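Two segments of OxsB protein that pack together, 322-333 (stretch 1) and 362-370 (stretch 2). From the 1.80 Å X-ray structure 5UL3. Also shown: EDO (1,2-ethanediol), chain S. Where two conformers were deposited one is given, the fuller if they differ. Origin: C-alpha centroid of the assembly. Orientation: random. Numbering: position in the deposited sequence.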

# COMPACT_ATOMS: atom_id res chain seq x y z
N PRO A 322 -5.54 -7.85 -10.72
CA PRO A 322 -4.87 -9.14 -10.97
C PRO A 322 -4.51 -9.81 -9.65
O PRO A 322 -4.08 -9.15 -8.71
N ARG A 323 -4.71 -11.13 -9.58
CA ARG A 323 -4.49 -11.86 -8.34
C ARG A 323 -3.22 -12.72 -8.34
O ARG A 323 -2.93 -13.37 -7.34
N ASP A 324 -2.44 -12.71 -9.43
CA ASP A 324 -1.37 -13.70 -9.58
C ASP A 324 -0.21 -13.44 -8.62
O ASP A 324 0.49 -14.38 -8.24
N HIS A 325 -0.01 -12.19 -8.23
CA HIS A 325 1.09 -11.84 -7.33
C HIS A 325 0.65 -11.83 -5.87
O HIS A 325 1.39 -12.31 -4.99
N LYS A 326 -0.56 -11.33 -5.59
CA LYS A 326 -1.06 -11.19 -4.22
C LYS A 326 -1.81 -12.42 -3.73
O LYS A 326 -1.96 -12.57 -2.51
N LEU A 327 -2.26 -13.28 -4.64
CA LEU A 327 -2.86 -14.60 -4.38
C LEU A 327 -4.34 -14.52 -4.02
O LEU A 327 -4.88 -13.43 -3.76
N ARG A 328 -5.02 -15.67 -4.01
CA ARG A 328 -6.48 -15.72 -4.01
C ARG A 328 -7.05 -16.25 -2.71
O ARG A 328 -8.24 -16.60 -2.67
N SER A 329 -6.25 -16.36 -1.66
CA SER A 329 -6.71 -16.77 -0.35
C SER A 329 -6.24 -15.73 0.66
O SER A 329 -5.29 -15.00 0.42
N TRP A 330 -6.92 -15.69 1.81
CA TRP A 330 -6.67 -14.67 2.82
C TRP A 330 -5.96 -15.30 4.01
O TRP A 330 -6.45 -16.28 4.57
N ARG A 331 -4.80 -14.75 4.38
CA ARG A 331 -3.94 -15.30 5.42
C ARG A 331 -3.76 -14.25 6.53
O ARG A 331 -2.95 -13.32 6.37
N PRO A 332 -4.50 -14.34 7.62
CA PRO A 332 -4.40 -13.32 8.68
C PRO A 332 -3.30 -13.60 9.68
O PRO A 332 -2.96 -14.74 9.99
N LEU A 333 -2.73 -12.50 10.19
CA LEU A 333 -1.98 -12.57 11.44
C LEU A 333 -2.91 -12.93 12.59
O LEU A 333 -4.07 -12.51 12.63
N ASP A 362 -2.97 -3.93 4.38
CA ASP A 362 -3.84 -5.03 3.96
C ASP A 362 -4.67 -4.67 2.73
O ASP A 362 -5.30 -3.61 2.67
N GLU A 363 -4.69 -5.58 1.75
CA GLU A 363 -5.72 -5.51 0.72
C GLU A 363 -7.11 -5.64 1.32
O GLU A 363 -8.06 -5.01 0.86
N GLU A 364 -7.23 -6.49 2.34
CA GLU A 364 -8.52 -6.88 2.93
C GLU A 364 -8.29 -7.00 4.44
O GLU A 364 -7.93 -8.07 4.95
N PHE A 365 -8.55 -5.90 5.16
CA PHE A 365 -8.31 -5.90 6.60
C PHE A 365 -9.28 -6.83 7.33
O PHE A 365 -8.88 -7.53 8.27
N ILE A 366 -10.54 -6.88 6.90
CA ILE A 366 -11.55 -7.62 7.67
C ILE A 366 -11.53 -9.10 7.33
O ILE A 366 -11.48 -9.97 8.22
N GLY A 367 -11.56 -9.43 6.05
CA GLY A 367 -11.36 -10.82 5.66
C GLY A 367 -12.60 -11.69 5.79
O GLY A 367 -13.73 -11.24 6.03
N GLU A 368 -12.37 -12.99 5.59
CA GLU A 368 -13.40 -14.02 5.65
C GLU A 368 -12.72 -15.32 6.06
O GLU A 368 -11.70 -15.69 5.46
N LEU A 369 -13.27 -15.99 7.05
CA LEU A 369 -12.76 -17.27 7.50
C LEU A 369 -13.80 -18.37 7.26
O LEU A 369 -15.00 -18.10 7.31
N PRO A 370 -13.36 -19.60 6.96
CA PRO A 370 -14.33 -20.69 6.83
C PRO A 370 -15.24 -20.85 8.05
O PRO A 370 -16.42 -21.19 7.89

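Arg323 and Glu363 form a two-pronged salt bridge between the stretches: NH1 of Arg323 donates to OE1 of Glu363 and NH2 of Arg323 to OE2 of Glu363, each at 2.8 Å and almost linear, so the carboxylate lies at the guanidinium edge, near its plane. Arg323 leaves its backbone sideways and curls over (m, m, m) to bring its end across, while Glu363 (m, t) points toward it. Arg323 NH1 also donates to Leu327 O (3.0 Å), tying the bridge to the turn, and Lys326 CB rests 3.4 Å from Glu363 OE1 before the rest of that chain leads away. The third hydrogen bond runs from Trp330 NE1 to Glu364 O (2.7 Å). Trp330 (t, chi2 74°) points toward stretch 2 and is its main packing surface. Gly367 CA sits over one ring face, 3.5 Å from the centroid of the Trp330 six-membered ring, in a CH-pi contact; a CB here would fall 2.1 Å from Trp330 CZ2, and the backbone angles alone already call for glycine. Leu369 (m, t) closes the ring edge, its CD2 3.7 Å from Trp330 CZ3 and 4.3 Å from Pro332 CG. Outside the interface, a 1,2-ethanediol, probably from the crystallisation liquor, is held by Arg328 NH2 (2.4 Å to EDO O1, very short) and Ser329 OG (2.8 Å to EDO O2).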

# COMPACT_ATOMS: atom_id res chain seq x y z
CB PRO A 322 -3.62 -8.76 -11.77
CG PRO A 322 -3.31 -7.35 -11.31
CD PRO A 322 -4.67 -6.70 -11.01
CB ARG A 323 -5.72 -12.72 -8.00
CG ARG A 323 -7.04 -11.90 -7.92
CD ARG A 323 -6.89 -10.64 -7.01
NE ARG A 323 -6.39 -10.98 -5.67
CZ ARG A 323 -5.78 -10.11 -4.87
NH1 ARG A 323 -5.34 -10.49 -3.67
NH2 ARG A 323 -5.58 -8.85 -5.29
CB ASP A 324 -0.85 -13.71 -11.02
CG ASP A 324 -1.90 -14.18 -11.99
OD1 ASP A 324 -2.76 -13.36 -12.36
OD2 ASP A 324 -1.87 -15.37 -12.34
CB HIS A 325 1.65 -10.47 -7.76
CG HIS A 325 2.81 -9.98 -6.93
ND1 HIS A 325 4.03 -10.63 -6.88
CD2 HIS A 325 2.93 -8.89 -6.13
CE1 HIS A 325 4.84 -9.97 -6.07
NE2 HIS A 325 4.20 -8.90 -5.61
CB LYS A 326 -1.97 -9.96 -4.14
CG LYS A 326 -1.22 -8.62 -4.31
CD LYS A 326 -0.57 -8.20 -2.99
CE LYS A 326 0.94 -8.20 -3.08
NZ LYS A 326 1.58 -7.80 -1.76
CB LEU A 327 -2.08 -15.36 -3.30
CG LEU A 327 -0.56 -15.52 -3.52
CD1 LEU A 327 -0.00 -16.51 -2.53
CD2 LEU A 327 -0.23 -15.92 -4.95
CB ARG A 328 -6.97 -16.58 -5.18
CG ARG A 328 -6.37 -16.16 -6.51
CD ARG A 328 -5.91 -17.36 -7.34
NE ARG A 328 -5.33 -16.88 -8.59
CZ ARG A 328 -4.03 -16.76 -8.82
NH1 ARG A 328 -3.60 -16.30 -9.98
NH2 ARG A 328 -3.16 -17.12 -7.88
CB SER A 329 -6.16 -18.15 0.04
OG SER A 329 -4.74 -18.12 0.03
CB TRP A 330 -7.99 -14.02 3.22
CG TRP A 330 -7.88 -12.85 4.17
CD1 TRP A 330 -7.45 -11.59 3.87
CD2 TRP A 330 -8.28 -12.83 5.55
NE1 TRP A 330 -7.54 -10.79 4.98
CE2 TRP A 330 -8.02 -11.53 6.03
CE3 TRP A 330 -8.80 -13.79 6.43
CZ2 TRP A 330 -8.29 -11.15 7.34
CZ3 TRP A 330 -9.07 -13.42 7.73
CH2 TRP A 330 -8.80 -12.11 8.18
CB ARG A 331 -2.58 -15.69 4.84
CG ARG A 331 -2.64 -16.71 3.69
CD ARG A 331 -2.68 -16.04 2.31
NE ARG A 331 -1.38 -15.48 1.93
CZ ARG A 331 -1.20 -14.70 0.87
NH1 ARG A 331 0.01 -14.24 0.58
NH2 ARG A 331 -2.24 -14.38 0.09
CB PRO A 332 -5.77 -13.42 9.37
CG PRO A 332 -6.11 -14.90 9.22
CD PRO A 332 -5.65 -15.24 7.83
CB LEU A 333 -1.33 -11.20 11.75
CG LEU A 333 0.03 -10.79 11.25
CD1 LEU A 333 0.44 -9.46 11.90
CD2 LEU A 333 1.05 -11.87 11.52
CB ASP A 362 -4.82 -5.41 5.08
CG ASP A 362 -4.14 -5.71 6.39
OD1 ASP A 362 -3.18 -5.00 6.77
OD2 ASP A 362 -4.63 -6.61 7.08
CB GLU A 363 -5.49 -6.60 -0.33
CG GLU A 363 -4.31 -6.34 -1.25
CD GLU A 363 -4.23 -7.38 -2.35
OE1 GLU A 363 -4.16 -8.58 -2.00
OE2 GLU A 363 -4.30 -7.00 -3.55
CB GLU A 364 -9.03 -8.19 2.34
CG GLU A 364 -10.33 -8.67 2.96
CD GLU A 364 -10.85 -9.97 2.35
OE1 GLU A 364 -10.06 -10.71 1.72
OE2 GLU A 364 -12.06 -10.23 2.51
CB PHE A 365 -8.43 -4.46 7.13
CG PHE A 365 -8.18 -4.33 8.60
CD1 PHE A 365 -6.91 -4.56 9.13
CD2 PHE A 365 -9.19 -3.93 9.46
CE1 PHE A 365 -6.68 -4.42 10.49
CE2 PHE A 365 -8.96 -3.78 10.84
CZ PHE A 365 -7.70 -4.04 11.35
CB ILE A 366 -12.94 -7.01 7.44
CG1 ILE A 366 -12.94 -5.55 7.90
CG2 ILE A 366 -14.00 -7.80 8.19
CD1 ILE A 366 -14.10 -4.80 7.39
CB GLU A 368 -14.12 -14.23 4.31
CG GLU A 368 -15.19 -13.22 3.96
CD GLU A 368 -16.10 -13.68 2.83
OE1 GLU A 368 -16.28 -14.91 2.67
OE2 GLU A 368 -16.64 -12.82 2.10
CB LEU A 369 -12.41 -17.21 9.00
CG LEU A 369 -11.24 -16.26 9.27
CD1 LEU A 369 -11.09 -15.95 10.75
CD2 LEU A 369 -9.95 -16.85 8.69
CB PRO A 370 -13.44 -21.92 6.61
CG PRO A 370 -12.21 -21.38 5.98
CD PRO A 370 -11.99 -20.02 6.61
C1 EDO S . -3.32 -18.30 -4.84
O1 EDO S . -3.30 -18.82 -6.17
C2 EDO S . -4.35 -18.98 -3.98
O2 EDO S . -4.00 -18.82 -2.61